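PDB 2PX0: flagellar biosynthesis protein flhF from Bacillus subtilis, which binds GTP as a homodimer of the SRP GTPase family and is necessary for the biosynthesis of the flagellum. Local coordinates for residues L122-A127 with F271-Q276; K136-T141 with S181-V186; F217-A222 with Q243-K248. All blocks are in the same frame, centred on the assembly; numbering follows the deposited sequence.

Contact 1 of 3, residues L122-A127 with F271-Q276. With GNP (phosphoaminophosphonic acid-guanylate ester), chain J.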
# COMPACT_ATOMS: atom_id res chain seq x y z
N LEU A 122 10.07 -12.64 1.37
CA LEU A 122 11.13 -13.35 2.07
C LEU A 122 10.91 -14.80 1.69
O LEU A 122 11.86 -15.55 1.49
CB LEU A 122 10.98 -13.12 3.58
CG LEU A 122 12.12 -13.43 4.55
CD1 LEU A 122 11.98 -14.84 5.07
CD2 LEU A 122 13.47 -13.21 3.87
N ALA A 123 9.63 -15.17 1.53
CA ALA A 123 9.23 -16.52 1.15
C ALA A 123 9.67 -16.88 -0.26
O ALA A 123 10.30 -17.92 -0.49
CB ALA A 123 7.73 -16.67 1.28
N LYS A 124 9.35 -16.03 -1.23
CA LYS A 124 9.76 -16.29 -2.60
C LYS A 124 11.28 -16.43 -2.60
O LYS A 124 11.83 -17.40 -3.13
CB LYS A 124 9.34 -15.14 -3.52
CG LYS A 124 7.84 -14.98 -3.66
CD LYS A 124 7.48 -13.84 -4.60
CE LYS A 124 5.97 -13.73 -4.73
NZ LYS A 124 5.55 -12.46 -5.33
N LEU A 125 11.94 -15.47 -1.98
CA LEU A 125 13.40 -15.44 -1.92
C LEU A 125 14.05 -16.69 -1.32
O LEU A 125 15.19 -17.02 -1.68
CB LEU A 125 13.85 -14.20 -1.15
CG LEU A 125 14.76 -13.23 -1.89
CD1 LEU A 125 14.16 -12.90 -3.23
CD2 LEU A 125 14.95 -11.99 -1.07
N ALA A 126 13.36 -17.38 -0.41
CA ALA A 126 13.91 -18.58 0.24
C ALA A 126 13.77 -19.83 -0.61
O ALA A 126 14.72 -20.60 -0.75
CB ALA A 126 13.27 -18.80 1.59
N ALA A 127 12.59 -20.04 -1.17
CA ALA A 127 12.37 -21.21 -2.01
C ALA A 127 13.40 -21.20 -3.15
O ALA A 127 14.02 -22.23 -3.45
CB ALA A 127 10.97 -21.20 -2.59
N PHE A 271 15.34 -6.42 -5.85
CA PHE A 271 14.22 -7.18 -6.38
C PHE A 271 12.93 -6.38 -6.63
O PHE A 271 12.74 -5.27 -6.15
CB PHE A 271 13.94 -8.33 -5.43
CG PHE A 271 15.09 -9.26 -5.28
CD1 PHE A 271 15.36 -10.22 -6.26
CD2 PHE A 271 15.96 -9.14 -4.20
CE1 PHE A 271 16.48 -11.03 -6.17
CE2 PHE A 271 17.10 -9.96 -4.11
CZ PHE A 271 17.35 -10.89 -5.09
N MET A 272 12.05 -6.99 -7.42
CA MET A 272 10.76 -6.42 -7.73
C MET A 272 9.84 -7.64 -7.80
O MET A 272 10.26 -8.69 -8.26
CB MET A 272 10.76 -5.67 -9.07
CG MET A 272 11.53 -4.34 -9.07
SD MET A 272 10.78 -3.10 -10.17
CE MET A 272 10.66 -4.03 -11.64
N THR A 273 8.60 -7.50 -7.34
CA THR A 273 7.66 -8.60 -7.35
C THR A 273 6.51 -8.26 -8.29
O THR A 273 6.22 -7.09 -8.48
CB THR A 273 7.15 -8.86 -5.94
OG1 THR A 273 6.53 -7.68 -5.45
CG2 THR A 273 8.30 -9.21 -5.02
N ASN A 274 5.88 -9.27 -8.88
CA ASN A 274 4.78 -9.03 -9.83
C ASN A 274 3.54 -9.89 -9.65
O ASN A 274 2.79 -10.09 -10.60
CB ASN A 274 5.28 -9.18 -11.27
CG ASN A 274 6.07 -10.46 -11.49
OD1 ASN A 274 7.18 -10.62 -10.98
ND2 ASN A 274 5.51 -11.38 -12.25
N GLY A 275 3.31 -10.39 -8.43
CA GLY A 275 2.14 -11.21 -8.17
C GLY A 275 2.23 -11.94 -6.85
O GLY A 275 3.15 -11.70 -6.07
N GLN A 276 1.29 -12.85 -6.59
CA GLN A 276 1.28 -13.56 -5.32
C GLN A 276 1.81 -15.00 -5.40
O GLN A 276 2.03 -15.64 -4.36
CB GLN A 276 -0.14 -13.55 -4.75
CG GLN A 276 -0.99 -12.46 -5.36
CD GLN A 276 -2.33 -12.29 -4.66
OE1 GLN A 276 -2.39 -11.93 -3.49
NE2 GLN A 276 -3.41 -12.52 -5.39
PG GNP J . 3.11 -7.12 7.39
O1G GNP J . 1.72 -6.80 7.83
O2G GNP J . 3.71 -8.32 8.15
O3G GNP J . 4.01 -5.94 7.45
N3B GNP J . 2.82 -7.60 5.81
PB GNP J . 4.05 -8.11 4.84
O1B GNP J . 4.93 -7.00 4.48
O2B GNP J . 4.64 -9.31 5.52
O3A GNP J . 3.12 -8.51 3.57
PA GNP J . 2.48 -9.88 3.21
O1A GNP J . 3.53 -10.87 2.83
O2A GNP J . 1.54 -10.17 4.36
O5' GNP J . 1.69 -9.57 1.97
C5' GNP J . 0.60 -8.64 2.03
C4' GNP J . -0.24 -8.72 0.82
O4' GNP J . 0.30 -8.22 -0.36
C3' GNP J . -0.70 -10.17 0.49
O3' GNP J . -2.11 -10.23 0.24
C2' GNP J . 0.10 -10.52 -0.76
O2' GNP J . -0.52 -11.46 -1.59
C1' GNP J . 0.22 -9.18 -1.39
N9 GNP J . 1.43 -9.13 -2.25
C8 GNP J . 2.80 -9.28 -1.77
N7 GNP J . 3.64 -9.19 -2.78
C5 GNP J . 2.76 -8.97 -3.95
C6 GNP J . 3.12 -8.80 -5.35
O6 GNP J . 4.17 -8.79 -5.85
N1 GNP J . 1.98 -8.61 -6.14
C2 GNP J . 0.73 -8.62 -5.52
N2 GNP J . -0.30 -8.41 -6.49
N3 GNP J . 0.35 -8.77 -4.31
C4 GNP J . 1.47 -8.95 -3.56

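Contact 2 of 3, residues K136-T141 with S181-V186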
# COMPACT_ATOMS: atom_id res chain seq x y z
N LYS A 136 21.37 -24.61 1.84
CA LYS A 136 20.86 -24.89 3.17
C LYS A 136 20.22 -23.62 3.66
O LYS A 136 20.91 -22.67 4.04
CB LYS A 136 21.98 -25.29 4.14
CG LYS A 136 22.37 -26.76 4.11
CD LYS A 136 23.38 -27.07 5.21
CE LYS A 136 24.70 -26.31 4.99
NZ LYS A 136 25.71 -26.60 6.06
N ILE A 137 18.89 -23.61 3.67
CA ILE A 137 18.12 -22.46 4.09
C ILE A 137 17.74 -22.54 5.57
O ILE A 137 17.60 -23.62 6.13
CB ILE A 137 16.84 -22.35 3.26
CG1 ILE A 137 17.20 -22.38 1.77
CG2 ILE A 137 16.10 -21.08 3.57
CD1 ILE A 137 18.26 -21.36 1.39
N ALA A 138 17.59 -21.38 6.18
CA ALA A 138 17.19 -21.29 7.58
C ALA A 138 16.29 -20.06 7.69
O ALA A 138 16.34 -19.17 6.85
CB ALA A 138 18.41 -21.13 8.46
N PHE A 139 15.46 -20.01 8.73
CA PHE A 139 14.57 -18.88 8.94
C PHE A 139 14.73 -18.31 10.33
O PHE A 139 15.30 -18.94 11.20
CB PHE A 139 13.12 -19.31 8.74
CG PHE A 139 12.71 -19.37 7.31
CD1 PHE A 139 12.51 -18.20 6.58
CD2 PHE A 139 12.49 -20.59 6.69
CE1 PHE A 139 12.09 -18.25 5.24
CE2 PHE A 139 12.07 -20.65 5.36
CZ PHE A 139 11.87 -19.48 4.63
N ILE A 140 14.21 -17.11 10.51
CA ILE A 140 14.25 -16.41 11.79
C ILE A 140 13.20 -15.33 11.73
O ILE A 140 13.08 -14.64 10.72
CB ILE A 140 15.59 -15.69 12.03
CG1 ILE A 140 16.72 -16.70 12.25
CG2 ILE A 140 15.47 -14.75 13.23
CD1 ILE A 140 18.05 -16.04 12.55
N THR A 141 12.43 -15.17 12.79
CA THR A 141 11.42 -14.12 12.79
C THR A 141 11.66 -13.14 13.92
O THR A 141 12.30 -13.46 14.93
CB THR A 141 10.01 -14.67 12.96
OG1 THR A 141 9.81 -15.77 12.06
CG2 THR A 141 9.01 -13.58 12.65
N SER A 181 24.61 -20.45 12.37
CA SER A 181 25.93 -20.11 11.86
C SER A 181 26.44 -21.13 10.83
O SER A 181 27.30 -20.81 10.01
CB SER A 181 26.92 -20.03 13.02
OG SER A 181 27.01 -21.27 13.71
N GLU A 182 25.90 -22.34 10.88
CA GLU A 182 26.33 -23.40 9.98
C GLU A 182 25.60 -23.38 8.63
O GLU A 182 26.06 -23.98 7.66
CB GLU A 182 26.13 -24.76 10.65
CG GLU A 182 26.88 -24.95 11.98
CD GLU A 182 28.39 -25.10 11.80
OE1 GLU A 182 29.05 -24.13 11.36
OE2 GLU A 182 28.91 -26.19 12.11
N TYR A 183 24.46 -22.70 8.58
CA TYR A 183 23.67 -22.63 7.35
C TYR A 183 24.19 -21.61 6.34
O TYR A 183 24.86 -20.65 6.70
CB TYR A 183 22.21 -22.32 7.69
CG TYR A 183 21.51 -23.45 8.40
CD1 TYR A 183 21.87 -23.81 9.69
CD2 TYR A 183 20.52 -24.19 7.76
CE1 TYR A 183 21.27 -24.88 10.33
CE2 TYR A 183 19.91 -25.27 8.39
CZ TYR A 183 20.29 -25.61 9.67
OH TYR A 183 19.73 -26.69 10.30
N ASP A 184 23.88 -21.82 5.06
CA ASP A 184 24.32 -20.89 4.04
C ASP A 184 23.65 -19.55 4.26
O ASP A 184 24.27 -18.58 4.68
CB ASP A 184 23.95 -21.40 2.64
CG ASP A 184 24.60 -22.72 2.31
OD1 ASP A 184 25.81 -22.89 2.60
OD2 ASP A 184 23.90 -23.59 1.75
N HIS A 185 22.35 -19.52 3.97
CA HIS A 185 21.56 -18.32 4.11
C HIS A 185 20.50 -18.45 5.19
O HIS A 185 19.91 -19.52 5.40
CB HIS A 185 20.89 -18.00 2.77
CG HIS A 185 21.86 -17.79 1.66
ND1 HIS A 185 21.50 -17.86 0.33
CD2 HIS A 185 23.19 -17.50 1.67
CE1 HIS A 185 22.56 -17.63 -0.43
NE2 HIS A 185 23.60 -17.41 0.37
N VAL A 186 20.25 -17.34 5.88
CA VAL A 186 19.25 -17.30 6.93
C VAL A 186 18.33 -16.13 6.61
O VAL A 186 18.74 -14.96 6.66
CB VAL A 186 19.90 -17.09 8.29
CG1 VAL A 186 18.89 -17.31 9.38
CG2 VAL A 186 21.09 -18.01 8.44

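Contact 3 of 3, residues F217-A222 with Q243-K248. With GNP (phosphoaminophosphonic acid-guanylate ester), chain J.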
# COMPACT_ATOMS: atom_id res chain seq x y z
N PHE A 217 17.43 -5.45 3.20
CA PHE A 217 16.62 -5.04 2.05
C PHE A 217 15.38 -4.25 2.45
O PHE A 217 14.46 -4.81 3.04
CB PHE A 217 16.17 -6.28 1.29
CG PHE A 217 17.28 -7.00 0.57
CD1 PHE A 217 17.69 -6.57 -0.69
CD2 PHE A 217 17.91 -8.09 1.16
CE1 PHE A 217 18.71 -7.21 -1.35
CE2 PHE A 217 18.93 -8.74 0.52
CZ PHE A 217 19.34 -8.30 -0.74
N LEU A 218 15.34 -2.96 2.10
CA LEU A 218 14.20 -2.13 2.46
C LEU A 218 13.01 -2.39 1.53
O LEU A 218 13.07 -2.11 0.34
CB LEU A 218 14.61 -0.66 2.43
CG LEU A 218 13.49 0.36 2.71
CD1 LEU A 218 12.91 0.18 4.11
CD2 LEU A 218 14.05 1.75 2.56
N VAL A 219 11.92 -2.90 2.09
CA VAL A 219 10.75 -3.23 1.30
C VAL A 219 9.65 -2.18 1.19
O VAL A 219 8.93 -1.93 2.16
CB VAL A 219 10.13 -4.56 1.81
CG1 VAL A 219 8.77 -4.81 1.16
CG2 VAL A 219 11.08 -5.72 1.50
N LEU A 220 9.50 -1.60 0.00
CA LEU A 220 8.46 -0.59 -0.23
C LEU A 220 7.59 -1.08 -1.36
O LEU A 220 8.05 -1.86 -2.21
CB LEU A 220 9.06 0.75 -0.65
CG LEU A 220 10.03 1.48 0.27
CD1 LEU A 220 10.38 2.77 -0.40
CD2 LEU A 220 9.43 1.73 1.62
N SER A 221 6.34 -0.61 -1.39
CA SER A 221 5.39 -1.01 -2.41
C SER A 221 5.24 0.01 -3.52
O SER A 221 5.17 1.21 -3.26
CB SER A 221 4.04 -1.28 -1.79
OG SER A 221 3.06 -1.42 -2.81
N ALA A 222 5.17 -0.49 -4.75
CA ALA A 222 5.02 0.33 -5.96
C ALA A 222 3.66 1.04 -6.02
O ALA A 222 3.34 1.71 -7.00
CB ALA A 222 5.22 -0.56 -7.19
N GLN A 243 20.06 -2.83 -0.75
CA GLN A 243 19.26 -2.68 -1.95
C GLN A 243 17.85 -2.23 -1.61
O GLN A 243 17.58 -1.81 -0.50
CB GLN A 243 19.16 -4.02 -2.69
CG GLN A 243 20.47 -4.57 -3.20
CD GLN A 243 20.93 -3.87 -4.44
OE1 GLN A 243 20.27 -3.94 -5.49
NE2 GLN A 243 22.06 -3.18 -4.34
N TYR A 244 16.95 -2.38 -2.58
CA TYR A 244 15.55 -2.00 -2.43
C TYR A 244 14.66 -3.07 -3.04
O TYR A 244 14.99 -3.67 -4.07
CB TYR A 244 15.27 -0.73 -3.20
CG TYR A 244 15.42 0.59 -2.51
CD1 TYR A 244 14.82 0.84 -1.28
CD2 TYR A 244 16.03 1.66 -3.16
CE1 TYR A 244 14.81 2.12 -0.73
CE2 TYR A 244 16.03 2.93 -2.63
CZ TYR A 244 15.42 3.16 -1.42
OH TYR A 244 15.40 4.43 -0.92
N ILE A 245 13.50 -3.28 -2.44
CA ILE A 245 12.54 -4.23 -2.99
C ILE A 245 11.20 -3.52 -3.20
O ILE A 245 10.57 -3.02 -2.25
CB ILE A 245 12.38 -5.46 -2.10
CG1 ILE A 245 13.72 -6.17 -1.99
CG2 ILE A 245 11.36 -6.40 -2.69
CD1 ILE A 245 13.71 -7.44 -1.15
N PHE A 246 10.81 -3.43 -4.46
CA PHE A 246 9.56 -2.78 -4.82
C PHE A 246 8.59 -3.85 -5.21
O PHE A 246 8.80 -4.60 -6.15
CB PHE A 246 9.79 -1.80 -5.98
CG PHE A 246 10.43 -0.51 -5.55
CD1 PHE A 246 9.69 0.46 -4.85
CD2 PHE A 246 11.78 -0.28 -5.76
CE1 PHE A 246 10.30 1.61 -4.38
CE2 PHE A 246 12.38 0.88 -5.29
CZ PHE A 246 11.64 1.82 -4.60
N THR A 247 7.50 -3.92 -4.46
CA THR A 247 6.50 -4.93 -4.71
C THR A 247 5.29 -4.41 -5.49
O THR A 247 5.14 -3.22 -5.72
CB THR A 247 5.99 -5.50 -3.40
OG1 THR A 247 5.30 -4.47 -2.69
CG2 THR A 247 7.16 -6.02 -2.55
N LYS A 248 4.45 -5.34 -5.90
CA LYS A 248 3.22 -5.02 -6.60
C LYS A 248 3.32 -4.15 -7.85
O LYS A 248 2.39 -3.39 -8.16
CB LYS A 248 2.25 -4.39 -5.59
CG LYS A 248 2.42 -4.98 -4.20
CD LYS A 248 1.30 -4.57 -3.27
CE LYS A 248 1.42 -5.36 -1.97
NZ LYS A 248 0.29 -5.14 -1.05
PG GNP J . 3.11 -7.12 7.39
O1G GNP J . 1.72 -6.80 7.83
O2G GNP J . 3.71 -8.32 8.15
O3G GNP J . 4.01 -5.94 7.45
N3B GNP J . 2.82 -7.60 5.81
PB GNP J . 4.05 -8.11 4.84
O1B GNP J . 4.93 -7.00 4.48
O2B GNP J . 4.64 -9.31 5.52
O3A GNP J . 3.12 -8.51 3.57
PA GNP J . 2.48 -9.88 3.21
O1A GNP J . 3.53 -10.87 2.83
O2A GNP J . 1.54 -10.17 4.36
O5' GNP J . 1.69 -9.57 1.97
C5' GNP J . 0.60 -8.64 2.03
C4' GNP J . -0.24 -8.72 0.82
O4' GNP J . 0.30 -8.22 -0.36
C3' GNP J . -0.70 -10.17 0.49
O3' GNP J . -2.11 -10.23 0.24
C2' GNP J . 0.10 -10.52 -0.76
O2' GNP J . -0.52 -11.46 -1.59
C1' GNP J . 0.22 -9.18 -1.39
N9 GNP J . 1.43 -9.13 -2.25
C8 GNP J . 2.80 -9.28 -1.77
N7 GNP J . 3.64 -9.19 -2.78
C5 GNP J . 2.76 -8.97 -3.95
C6 GNP J . 3.12 -8.80 -5.35
O6 GNP J . 4.17 -8.79 -5.85
N1 GNP J . 1.98 -8.61 -6.14
C2 GNP J . 0.73 -8.62 -5.52
N2 GNP J . -0.30 -8.41 -6.49
N3 GNP J . 0.35 -8.77 -4.31
C4 GNP J . 1.47 -8.95 -3.56

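Contact 1 of 3, residues L122-A127 with F271-Q276
At the guanine end of the nucleotide pocket, Lys124 and Leu125 of helix 118-132 meet strand 271-272 and the loop that follows it. The helix is the one that leaves the P-loop. The strand is an outermost strand of the parallel sheet within the chain. The backbones stay well apart, with the Lys124 and Thr273 CA atoms 9.3 Å from each other, and side chains span the gap. Lys124 does so as an extended chain. Its CG stands anti to the carbonyl carbon (chi1 -66°). Lys124 NZ donates to Gly275 O at 2.6 Å and approaches from above the carbonyl plane, 36° out of it. A second acceptor, Asp281 O, shares the ammonium group. Two main-chain carbonyls therefore hold this buried lysine end. Leu125 makes a purely apolar contact. Its CD1 sits over the centre of one face of the Phe271 ring, 4.0 Å from the centroid and almost on the ring normal. This is a CH-pi contact. Val278 also touches Lys124, while Phe187 of strand 185-189 packs on Leu125. The loop carries on to the ligand. Gly275 N donates to GNP O6 at 3.2 Å with a bent angle of 140°. Thr273 OG1 lies 2.6 Å from GNP O6 and is modelled as a donor to it, but its position is less certain. Lys124 NZ stays 4.0 Å from GNP O6. Its positive charge may still favour electron density on that oxygen. Lys124 is thus a second-shell residue as far as O6 is concerned: it grips the glycine whose N-H reads the base. A loop after the last strand that closes over the guanine O6 is characteristic of the base-recognition site of P-loop GTPases.

Contact 2 of 3, residues K136-T141 with S181-V186
Ala138 and Ile140 pack against Tyr183 and Val186 where strand 137-141 runs parallel to strand 185-189. The two strands are neighbours at one border of the sheet of the P-loop GTPase fold, and strand 137-141 is outermost within this chain. The inner part of the contact is apolar and close. Val186 CG1 stands anti to the backbone N (chi1 -169°). It meets Ile140 CD1 at 3.5 Å, and the two side chains cross obliquely. The same Val186 CG1 lies 4.0 Å from Ala138 CB. On its other side the alanine methyl faces Tyr183, with Ala138 CB 3.8 Å from CD2 of the ring. Phe180 covers this patch further: it touches Ala138 and stacks edge-to-face with Tyr183. The sheet face that carries Ile137 is covered by Ser129 and Met130 of helix 118-132. Main-chain pairing is poor here. Ala138 N reaches His185 O in a weak, bent bond. Lys136 O takes two further weak bonds, from the backbone N atoms of Asp184 and His185. The strands thus meet loosely at this end, and side chains supply much of the contact. The outer part, at Lys136, Glu182 and Asp184, is more open to solvent and polar. Asp184 turns its carboxylate to the main-chain N of Lys136. Lys136 N donates to Asp184 OD2 at 2.7 Å, nearly straight at 163°, on the anti side of that oxygen. Opposite charges lie near one another without touching: Lys136 NZ is 5.1 Å from Asp184 OD1, which may favour the charged form of both. The lysine chain is extended through CD and bends at chi3. Lys136 NZ then donates to Glu182 O at 3.1 Å, from above the carbonyl plane.

Contact 3 of 3, residues F217-A222 with Q243-K248
Leu220 pairs with Ile245 and Thr247 where strand 214-221 runs parallel to strand 243-247. The inner shell is main chain. Ile245 N donates to Leu218 O, and Leu220 N donates to Ile245 O at 2.9 Å. Thr247 N then bonds Leu220 O. Ala222, just past the strand, adds a bond from its N to Thr247 O at 2.9 Å. Side chains alternate between two faces. On one, Phe217 CB meets Ile245 CD1 at 3.7 Å, while Val219 CG2 rests on Ile245 CB at 3.8 Å. Gln243 CB meets Phe217 CE1 at 3.5 Å, and Gln243 NE2 is hydrogen-bonded to Lys98 O. On the other, Leu218 CD2 touches Tyr244 CE1 at the edge of the ring, and Leu220 CB packs 4.0 Å from Phe246 CE1. Helix 226-232 joins the strands in a beta-alpha-beta crossover. Outside this shell, Ile108 and Leu110 of strand 107-112 touch Phe217, and helix 256-263 covers Tyr244 and Phe246. The P-loop positions the end of the second strand: Thr247 OG1 is hydrogen-bonded to Ala116 O. Thr247 and Lys248 begin the TKxD motif of GTPases. Lys248 leaves the strand with a positive phi of 54°, and its N makes a weak bond to GNP O6. Lys248 NZ is modelled bonding GNP O4' (3.2 Å), Gly115 O and Thr114 OG1 of the second subunit, but its place is less sure, so these bonds are tentative. The chemistry implies that an apolar, regularly bonded pair of strands probably sets cationic Lys248 beside the nucleoside and near the second subunit.

The three contacts share one parallel sheet. Contact 3 lies near the centre of the chain and is the most regular, with regular main-chain pairing and apolar faces. Contact 2 is near one border of that sheet, about 17 Å from contact 1 and 22 Å from contact 3 between centres. Its pairing is weak and its polar end faces solvent. Contact 1 joins a helix to the other border and is buried. Contacts 1 and 3 touch through strands 243-247 and 271-272, and both reach GNP. Helix 118-132 connects contacts 1 and 2, since Leu122 and Ala126 pack on Phe139. Contact 2 itself does not reach the nucleotide.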